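Local coordinates for protein glycine betaine/carnitine/choline ABC transporter (Staphylococcus aureus subsp. aureus Mu50, PDB 3O66) that probably binds glycine betaine, carnitine, choline or related compounds as the substrate-binding component of an ABC importer, at residues Ala222-Thr227 with Thr239-Leu244; Met27-Ile32 with Pro42-Asn47; Ala57-Asp62 with Lys100-Thr105. All blocks are in the same frame, centred on the assembly; numbering follows the deposited sequence.

Contact 1. Residues Ala222-Thr227 with Thr239-Leu244; sequences ASAVAT and TTINKL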
loop_
_atom_site.group_PDB
_atom_site.type_symbol
_atom_site.label_atom_id
_atom_site.label_comp_id
_atom_site.label_asym_id
_atom_site.label_seq_id
_atom_site.Cartn_x
_atom_site.Cartn_y
_atom_site.Cartn_z
ATOM N N ALA A 222 -0.519 -3.766 3.670
ATOM C CA ALA A 222 -1.883 -3.313 3.366
ATOM C C ALA A 222 -2.911 -4.378 3.731
ATOM O O ALA A 222 -2.719 -5.578 3.389
ATOM C CB ALA A 222 -1.986 -3.002 1.863
ATOM N N SER A 223 -4.002 -3.940 4.382
ATOM C CA SER A 223 -5.092 -4.836 4.803
ATOM C C SER A 223 -6.408 -4.109 4.748
ATOM O O SER A 223 -6.423 -2.875 4.776
ATOM C CB SER A 223 -4.923 -5.269 6.264
ATOM O OG SER A 223 -3.693 -5.932 6.522
ATOM N N ALA A 224 -7.505 -4.881 4.716
ATOM C CA ALA A 224 -8.834 -4.370 4.996
ATOM C C ALA A 224 -8.974 -4.113 6.506
ATOM O O ALA A 224 -8.292 -4.751 7.277
ATOM C CB ALA A 224 -9.848 -5.406 4.588
ATOM N N VAL A 225 -9.848 -3.174 6.888
ATOM C CA VAL A 225 -10.356 -3.012 8.271
ATOM C C VAL A 225 -11.883 -3.050 8.225
ATOM O O VAL A 225 -12.496 -2.514 7.307
ATOM C CB VAL A 225 -9.850 -1.692 8.894
ATOM C CG1 VAL A 225 -10.485 -1.425 10.335
ATOM C CG2 VAL A 225 -8.313 -1.698 8.947
ATOM N N ALA A 226 -12.495 -3.699 9.211
ATOM C CA ALA A 226 -13.941 -3.698 9.356
ATOM C C ALA A 226 -14.231 -3.479 10.848
ATOM O O ALA A 226 -13.460 -3.930 11.717
ATOM C CB ALA A 226 -14.544 -5.006 8.868
ATOM N N THR A 227 -15.320 -2.782 11.161
ATOM C CA THR A 227 -15.745 -2.702 12.580
ATOM C C THR A 227 -16.269 -4.049 13.029
ATOM O O THR A 227 -16.862 -4.823 12.233
ATOM C CB THR A 227 -16.830 -1.651 12.805
ATOM O OG1 THR A 227 -18.016 -2.043 12.097
ATOM C CG2 THR A 227 -16.339 -0.282 12.335
ATOM N N THR A 239 -15.478 -14.011 6.676
ATOM C CA THR A 239 -15.055 -15.059 5.738
ATOM C C THR A 239 -14.842 -14.479 4.343
ATOM O O THR A 239 -13.834 -14.780 3.684
ATOM C CB THR A 239 -16.109 -16.166 5.670
ATOM O OG1 THR A 239 -16.246 -16.749 6.968
ATOM C CG2 THR A 239 -15.712 -17.239 4.686
ATOM N N THR A 240 -15.794 -13.655 3.903
ATOM C CA THR A 240 -15.664 -12.943 2.617
ATOM C C THR A 240 -14.379 -12.117 2.517
ATOM O O THR A 240 -13.554 -12.306 1.596
ATOM C CB THR A 240 -16.920 -12.099 2.329
ATOM O OG1 THR A 240 -18.041 -12.988 2.152
ATOM C CG2 THR A 240 -16.744 -11.298 1.064
ATOM N N ILE A 241 -14.179 -11.202 3.462
ATOM C CA ILE A 241 -12.989 -10.351 3.437
ATOM C C ILE A 241 -11.710 -11.200 3.467
ATOM O O ILE A 241 -10.788 -10.946 2.691
ATOM C CB ILE A 241 -13.032 -9.300 4.556
ATOM C CG1 ILE A 241 -14.238 -8.344 4.344
ATOM C CG2 ILE A 241 -11.679 -8.537 4.653
ATOM C CD1 ILE A 241 -14.715 -7.592 5.632
ATOM N N ASN A 242 -11.667 -12.217 4.324
ATOM C CA ASN A 242 -10.505 -13.114 4.390
ATOM C C ASN A 242 -10.199 -13.865 3.103
ATOM O O ASN A 242 -9.102 -14.368 2.949
ATOM C CB ASN A 242 -10.622 -14.089 5.562
ATOM C CG ASN A 242 -10.081 -13.500 6.873
ATOM O OD1 ASN A 242 -10.707 -13.649 7.929
ATOM N ND2 ASN A 242 -8.919 -12.830 6.811
ATOM N N LYS A 243 -11.141 -13.927 2.167
ATOM C CA LYS A 243 -10.853 -14.560 0.887
ATOM C C LYS A 243 -9.718 -13.824 0.168
ATOM O O LYS A 243 -9.012 -14.423 -0.622
ATOM C CB LYS A 243 -12.075 -14.524 -0.022
ATOM C CG LYS A 243 -13.115 -15.595 0.161
ATOM C CD LYS A 243 -14.215 -15.251 -0.885
ATOM C CE LYS A 243 -14.886 -16.471 -1.398
ATOM N NZ LYS A 243 -15.799 -16.187 -2.523
ATOM N N LEU A 244 -9.560 -12.518 0.439
ATOM C CA LEU A 244 -8.537 -11.730 -0.246
ATOM C C LEU A 244 -7.181 -11.747 0.456
ATOM O O LEU A 244 -6.220 -11.224 -0.085
ATOM C CB LEU A 244 -9.017 -10.280 -0.452
ATOM C CG LEU A 244 -10.248 -10.130 -1.403
ATOM C CD1 LEU A 244 -10.618 -8.663 -1.589
ATOM C CD2 LEU A 244 -9.973 -10.733 -2.746
#

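Contact 2. Residues Met27-Ile32 with Pro42-Asn47; sequences MLRLLI and PTLVNN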
loop_
_atom_site.group_PDB
_atom_site.type_symbol
_atom_site.label_atom_id
_atom_site.label_comp_id
_atom_site.label_asym_id
_atom_site.label_seq_id
_atom_site.Cartn_x
_atom_site.Cartn_y
_atom_site.Cartn_z
HETATM N N MSE A 27 -13.222 -4.047 -5.144
HETATM C CA MSE A 27 -13.064 -5.491 -5.130
HETATM C C MSE A 27 -13.842 -6.067 -3.952
HETATM O O MSE A 27 -14.588 -7.038 -4.127
HETATM C CB MSE A 27 -11.576 -5.858 -5.091
HETATM C CG MSE A 27 -11.250 -7.284 -5.344
HETATM SE SE MSE A 27 -9.303 -7.515 -5.099
HETATM C CE MSE A 27 -8.579 -6.530 -6.635
ATOM N N LEU A 28 -13.749 -5.411 -2.786
ATOM C CA LEU A 28 -14.545 -5.826 -1.617
ATOM C C LEU A 28 -16.025 -5.668 -1.902
ATOM O O LEU A 28 -16.820 -6.541 -1.553
ATOM C CB LEU A 28 -14.174 -5.022 -0.360
ATOM C CG LEU A 28 -12.814 -5.361 0.260
ATOM C CD1 LEU A 28 -12.482 -4.334 1.340
ATOM C CD2 LEU A 28 -12.797 -6.774 0.842
ATOM N N ARG A 29 -16.399 -4.576 -2.571
ATOM C CA ARG A 29 -17.827 -4.323 -2.842
ATOM C C ARG A 29 -18.393 -5.452 -3.714
ATOM O O ARG A 29 -19.485 -6.006 -3.434
ATOM C CB ARG A 29 -18.033 -2.953 -3.527
ATOM C CG ARG A 29 -19.457 -2.739 -4.045
ATOM C CD ARG A 29 -19.565 -1.407 -4.801
ATOM N NE ARG A 29 -18.803 -1.402 -6.066
ATOM C CZ ARG A 29 -19.258 -1.860 -7.227
ATOM N NH1 ARG A 29 -20.483 -2.368 -7.321
ATOM N NH2 ARG A 29 -18.488 -1.795 -8.309
ATOM N N LEU A 30 -17.661 -5.774 -4.779
ATOM C CA LEU A 30 -18.100 -6.795 -5.715
ATOM C C LEU A 30 -18.070 -8.183 -5.108
ATOM O O LEU A 30 -18.930 -9.013 -5.400
ATOM C CB LEU A 30 -17.314 -6.728 -7.041
ATOM C CG LEU A 30 -17.536 -5.486 -7.916
ATOM C CD1 LEU A 30 -16.358 -5.303 -8.888
ATOM C CD2 LEU A 30 -18.898 -5.504 -8.698
ATOM N N LEU A 31 -17.082 -8.434 -4.252
ATOM C CA LEU A 31 -16.945 -9.747 -3.661
ATOM C C LEU A 31 -18.067 -9.962 -2.649
ATOM O O LEU A 31 -18.631 -11.049 -2.585
ATOM C CB LEU A 31 -15.570 -9.886 -3.001
ATOM C CG LEU A 31 -15.205 -11.248 -2.447
ATOM C CD1 LEU A 31 -15.307 -12.357 -3.488
ATOM C CD2 LEU A 31 -13.785 -11.161 -1.854
ATOM N N ILE A 32 -18.407 -8.925 -1.881
ATOM C CA ILE A 32 -19.539 -9.006 -0.940
ATOM C C ILE A 32 -20.848 -9.213 -1.699
ATOM O O ILE A 32 -21.655 -10.081 -1.336
ATOM C CB ILE A 32 -19.599 -7.784 -0.015
ATOM C CG1 ILE A 32 -18.385 -7.824 0.944
ATOM C CG2 ILE A 32 -20.941 -7.715 0.730
ATOM C CD1 ILE A 32 -18.065 -6.470 1.566
ATOM N N PRO A 42 -22.736 -3.210 -1.041
ATOM C CA PRO A 42 -22.021 -2.129 -0.357
ATOM C C PRO A 42 -21.866 -0.895 -1.251
ATOM O O PRO A 42 -21.897 -1.015 -2.488
ATOM C CB PRO A 42 -20.643 -2.746 -0.100
ATOM C CG PRO A 42 -20.891 -4.235 -0.132
ATOM C CD PRO A 42 -21.867 -4.382 -1.256
ATOM N N THR A 43 -21.710 0.276 -0.641
ATOM C CA THR A 43 -21.363 1.478 -1.396
ATOM C C THR A 43 -20.061 2.051 -0.860
ATOM O O THR A 43 -19.641 1.700 0.230
ATOM C CB THR A 43 -22.489 2.541 -1.368
ATOM O OG1 THR A 43 -22.666 3.000 -0.028
ATOM C CG2 THR A 43 -23.801 1.925 -1.881
ATOM N N LEU A 44 -19.429 2.930 -1.626
ATOM C CA LEU A 44 -18.159 3.481 -1.219
ATOM C C LEU A 44 -18.337 4.882 -0.668
ATOM O O LEU A 44 -19.201 5.628 -1.128
ATOM C CB LEU A 44 -17.166 3.525 -2.388
ATOM C CG LEU A 44 -16.280 2.323 -2.716
ATOM C CD1 LEU A 44 -17.035 0.988 -2.810
ATOM C CD2 LEU A 44 -15.498 2.613 -4.005
ATOM N N VAL A 45 -17.525 5.197 0.335
ATOM C CA VAL A 45 -17.329 6.575 0.791
ATOM C C VAL A 45 -15.981 6.954 0.196
ATOM O O VAL A 45 -14.916 6.686 0.766
ATOM C CB VAL A 45 -17.362 6.691 2.325
ATOM C CG1 VAL A 45 -17.110 8.132 2.764
ATOM C CG2 VAL A 45 -18.734 6.210 2.873
ATOM N N ASN A 46 -16.057 7.548 -0.985
ATOM C CA ASN A 46 -14.933 7.636 -1.902
ATOM C C ASN A 46 -14.218 8.976 -1.794
ATOM O O ASN A 46 -14.718 9.905 -1.150
ATOM C CB ASN A 46 -15.438 7.415 -3.341
ATOM C CG ASN A 46 -14.449 6.630 -4.195
ATOM O OD1 ASN A 46 -13.242 6.579 -3.891
ATOM N ND2 ASN A 46 -14.944 6.053 -5.299
ATOM N N ASN A 47 -13.034 9.034 -2.411
ATOM C CA ASN A 47 -12.193 10.233 -2.512
ATOM C C ASN A 47 -11.765 10.874 -1.201
ATOM O O ASN A 47 -11.665 12.105 -1.105
ATOM C CB ASN A 47 -12.849 11.275 -3.424
ATOM C CG ASN A 47 -13.105 10.741 -4.818
ATOM O OD1 ASN A 47 -14.224 10.816 -5.316
ATOM N ND2 ASN A 47 -12.070 10.182 -5.451
#

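Contact 3. Residues Ala57-Asp62 with Lys100-Thr105; sequences ALINGD and KKFDQT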
loop_
_atom_site.group_PDB
_atom_site.type_symbol
_atom_site.label_atom_id
_atom_site.label_comp_id
_atom_site.label_asym_id
_atom_site.label_seq_id
_atom_site.Cartn_x
_atom_site.Cartn_y
_atom_site.Cartn_z
ATOM N N ALA A 57 -14.098 8.226 9.756
ATOM C CA ALA A 57 -15.344 7.679 9.244
ATOM C C ALA A 57 -15.806 6.408 9.997
ATOM O O ALA A 57 -16.980 6.283 10.329
ATOM C CB ALA A 57 -15.256 7.404 7.730
ATOM N N LEU A 58 -14.902 5.455 10.223
ATOM C CA LEU A 58 -15.290 4.228 10.931
ATOM C C LEU A 58 -15.661 4.531 12.379
ATOM O O LEU A 58 -16.672 4.023 12.902
ATOM C CB LEU A 58 -14.191 3.138 10.848
ATOM C CG LEU A 58 -14.337 2.143 9.669
ATOM C CD1 LEU A 58 -14.351 2.852 8.310
ATOM C CD2 LEU A 58 -13.237 1.094 9.669
ATOM N N ILE A 59 -14.864 5.393 13.004
ATOM C CA ILE A 59 -15.074 5.732 14.399
ATOM C C ILE A 59 -16.414 6.469 14.566
ATOM O O ILE A 59 -17.121 6.269 15.545
ATOM C CB ILE A 59 -13.892 6.576 14.952
ATOM C CG1 ILE A 59 -12.649 5.694 15.161
ATOM C CG2 ILE A 59 -14.292 7.327 16.233
ATOM C CD1 ILE A 59 -12.853 4.420 15.976
ATOM N N ASN A 60 -16.770 7.294 13.584
ATOM C CA ASN A 60 -17.993 8.086 13.666
ATOM C C ASN A 60 -19.259 7.411 13.168
ATOM O O ASN A 60 -20.341 7.970 13.291
ATOM C CB ASN A 60 -17.796 9.457 13.006
ATOM C CG ASN A 60 -16.823 10.310 13.774
ATOM O OD1 ASN A 60 -16.716 10.208 15.000
ATOM N ND2 ASN A 60 -16.121 11.147 13.082
ATOM N N GLY A 61 -19.118 6.197 12.660
ATOM C CA GLY A 61 -20.258 5.426 12.156
ATOM C C GLY A 61 -20.637 5.796 10.733
ATOM O O GLY A 61 -21.693 5.396 10.244
ATOM N N ASP A 62 -19.770 6.554 10.063
ATOM C CA ASP A 62 -20.016 6.986 8.684
ATOM C C ASP A 62 -19.731 5.905 7.647
ATOM O O ASP A 62 -20.185 5.986 6.484
ATOM C CB ASP A 62 -19.173 8.205 8.371
ATOM C CG ASP A 62 -19.503 9.397 9.262
ATOM O OD1 ASP A 62 -20.661 9.529 9.742
ATOM O OD2 ASP A 62 -18.576 10.193 9.475
ATOM N N LYS A 100 -8.555 -3.641 20.661
ATOM C CA LYS A 100 -8.759 -3.137 22.017
ATOM C C LYS A 100 -9.145 -1.659 22.095
ATOM O O LYS A 100 -9.932 -1.281 22.952
ATOM C CB LYS A 100 -7.545 -3.435 22.899
ATOM C CG LYS A 100 -7.636 -4.753 23.675
ATOM C CD LYS A 100 -7.869 -5.951 22.764
ATOM C CE LYS A 100 -7.535 -7.290 23.456
ATOM N NZ LYS A 100 -8.679 -7.961 24.156
ATOM N N LYS A 101 -8.612 -0.834 21.196
ATOM C CA LYS A 101 -8.914 0.598 21.219
ATOM C C LYS A 101 -10.172 0.960 20.455
ATOM O O LYS A 101 -10.875 1.878 20.850
ATOM C CB LYS A 101 -7.734 1.419 20.686
ATOM C CG LYS A 101 -6.550 1.431 21.633
ATOM C CD LYS A 101 -5.567 2.562 21.279
ATOM C CE LYS A 101 -4.473 2.667 22.335
ATOM N NZ LYS A 101 -3.331 3.530 21.897
ATOM N N PHE A 102 -10.443 0.257 19.356
ATOM C CA PHE A 102 -11.490 0.682 18.421
ATOM C C PHE A 102 -12.538 -0.378 18.098
ATOM O O PHE A 102 -13.427 -0.123 17.254
ATOM C CB PHE A 102 -10.844 1.087 17.081
ATOM C CG PHE A 102 -9.725 2.091 17.203
ATOM C CD1 PHE A 102 -9.904 3.277 17.907
ATOM C CD2 PHE A 102 -8.512 1.865 16.550
ATOM C CE1 PHE A 102 -8.866 4.226 17.998
ATOM C CE2 PHE A 102 -7.487 2.789 16.611
ATOM C CZ PHE A 102 -7.659 3.978 17.343
ATOM N N ASP A 103 -12.425 -1.566 18.706
ATOM C CA ASP A 103 -13.366 -2.659 18.423
ATOM C C ASP A 103 -13.451 -2.942 16.912
ATOM O O ASP A 103 -14.554 -3.033 16.322
ATOM C CB ASP A 103 -14.763 -2.348 18.994
ATOM C CG ASP A 103 -15.709 -3.538 18.895
ATOM O OD1 ASP A 103 -15.225 -4.690 19.050
ATOM O OD2 ASP A 103 -16.930 -3.312 18.682
ATOM N N GLN A 104 -12.273 -3.032 16.290
ATOM C CA GLN A 104 -12.170 -3.261 14.843
ATOM C C GLN A 104 -11.186 -4.381 14.554
ATOM O O GLN A 104 -10.220 -4.606 15.300
ATOM C CB GLN A 104 -11.720 -2.006 14.105
ATOM C CG GLN A 104 -12.733 -0.840 14.155
ATOM C CD GLN A 104 -12.161 0.469 13.614
ATOM O OE1 GLN A 104 -11.089 0.490 13.002
ATOM N NE2 GLN A 104 -12.869 1.572 13.864
ATOM N N THR A 105 -11.427 -5.057 13.435
ATOM C CA THR A 105 -10.539 -6.090 12.964
ATOM C C THR A 105 -9.669 -5.499 11.859
ATOM O O THR A 105 -10.177 -5.085 10.785
ATOM C CB THR A 105 -11.330 -7.299 12.470
ATOM O OG1 THR A 105 -11.980 -7.917 13.593
ATOM C CG2 THR A 105 -10.414 -8.322 11.758
#

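Contact 1. Residues Ala222-Thr227 with Thr239-Leu244
I241 sets two of its methyl groups against two alanines of the strand 222-227, and these three buried residues make up the whole contact. Its branch methyl CG2 lies 3.6 Å from CB of A224, while the terminal methyl CD1 approaches CB of A226 at 4.1 Å, so one isoleucine spans two successive residues on the same face of the strand. The torsions produce this spread. With chi1 at -63°, CG2 stands opposite the backbone N and CG1 opposite the carbonyl carbon; chi2, at 158°, is nearly extended and carries CD1 onward to the second alanine. V225, between the two alanines, has its CB turned from the helix and packs on Q104 and F106 of the neighbouring strand.

The sheet follows the order of the class II periplasmic-binding-protein fold, in which a late strand runs antiparallel to the other strands of the sheet. Here 222-227 is that strand, inserted between 65-70 and 104-106, and helix 236-242 comes back over its face soon afterwards. The strand's last residue, T227, caps the intervening helix 228-233 through OG1 to the N of L230. On either side of I241 in the chain, T240 and L244 rest on helix 19-35, and T240 OG1 is hydrogen-bonded to D35.

The CA atoms of A224 and I241, the nearest pair, are 7.4 Å apart. No hydrogen bond joins the segments: the 104 Å² they bury together is hydrocarbon against hydrocarbon, implying cohesion by dispersion and exclusion of water.

Contact 2. Residues Met27-Ile32 with Pro42-Asn47
R29 and I32, one turn apart on helix 19-35, both face P42 at the entrance to strand 43-48, within the beta-alpha-beta unit formed by strand 12-16, this helix and strand 43-48. The arginine lays its aliphatic stem over the start of the strand. With CG anti to the backbone N (chi1 170°) and chi2 extended, CD comes to 3.3 Å from the carbonyl O of P42. The stem and the proline ring cross obliquely, CG of R29 lying 4.0 Å from CD of P42.

A bend at chi3 (68°) then takes the guanidinium off the strand and back along its own helix. There NE is hydrogen-bonded to H26 ND1 and NH1 forms a salt bridge with E33, while CG of L30 covers one face of the group, offset toward the rim. L44 approaches R29 at about a right angle. Its CD1 sits 4.0 Å from CD of R29, at the guanidinium edge and near its plane. The arginine thus offers the strand mainly methylene groups and keeps its polar end for helix partners.

I32 supplies the apolar half of the contact, its CB, CG2 and CD1 gathering round one corner of the proline ring. The tightest of these approaches is CG2 of I32 to CG of P42, at 3.6 Å. Beside it, CD of P42 rests 3.6 Å from the backbone O of R29.

Contact 3. Residues Ala57-Asp62 with Lys100-Thr105
The amide nitrogen NE2 of Q104 is approached by carbon from two directions roughly at right angles: CD1 of I59 lies 3.5 Å from it and CB of L58 3.6 Å. Neither neighbour can accept a hydrogen bond, and none crosses between these segments, so across these segments the amide meets the helix by van der Waals contact. Q104 reaches the helix because its CG stands anti to the carbonyl carbon and the chain beyond is extended (chi2 170°), pushing the amide out from the strand toward helix 51-60. The side chain of L58 lies obliquely to that of the glutamine, with CD2 4.0 Å from OE1 of Q104. I59, by contrast, meets Q104 at about a right angle.

The same CD1 of I59 also serves the aromatic neighbour, lying 3.7 Å from CD1 of F102 and approaching the ring obliquely. One methyl group therefore joins the phenylalanine that ends helix 87-102 to the glutamine that begins strand 104-106. F102 is further placed by K101, whose CB sits over the centre of one ring face, and by edge-to-face contacts with H55 and F98.

Both helices stop at this junction. Helix 51-60 ends in a Schellman motif, with G61 at positive phi and the D62 N bonded to the O of A57 at 2.8 Å. D103, also at positive phi, turns the chain from helix into strand and forms a salt bridge with R232. Strand 104-106 is the outermost of its sheet on this side, next to 222-227; L58 and Q104 both pack on V225 and T227 of that neighbour, so the end of helix 51-60 lies against both strands.

In the fold
All three contacts belong to one lobe and reach the same five-stranded sheet. Contacts 1 and 2 have centres 12 Å apart and meet largely by apolar packing: CD2 of L31 lies 3.7 Å from CG of L244, which joins helix 19-35 to the residues that follow helix 236-242. Contacts 1 and 3, with centres 15 Å apart, share neighbouring strands, and a probable hydrogen bond of 2.9 Å links A226 O to T105 N. Contacts 2 and 3 are 18 Å apart between centres and merely brush, although strand 43-48 leads directly into helix 51-60. In relatives of this fold the ligand binds between the two lobes.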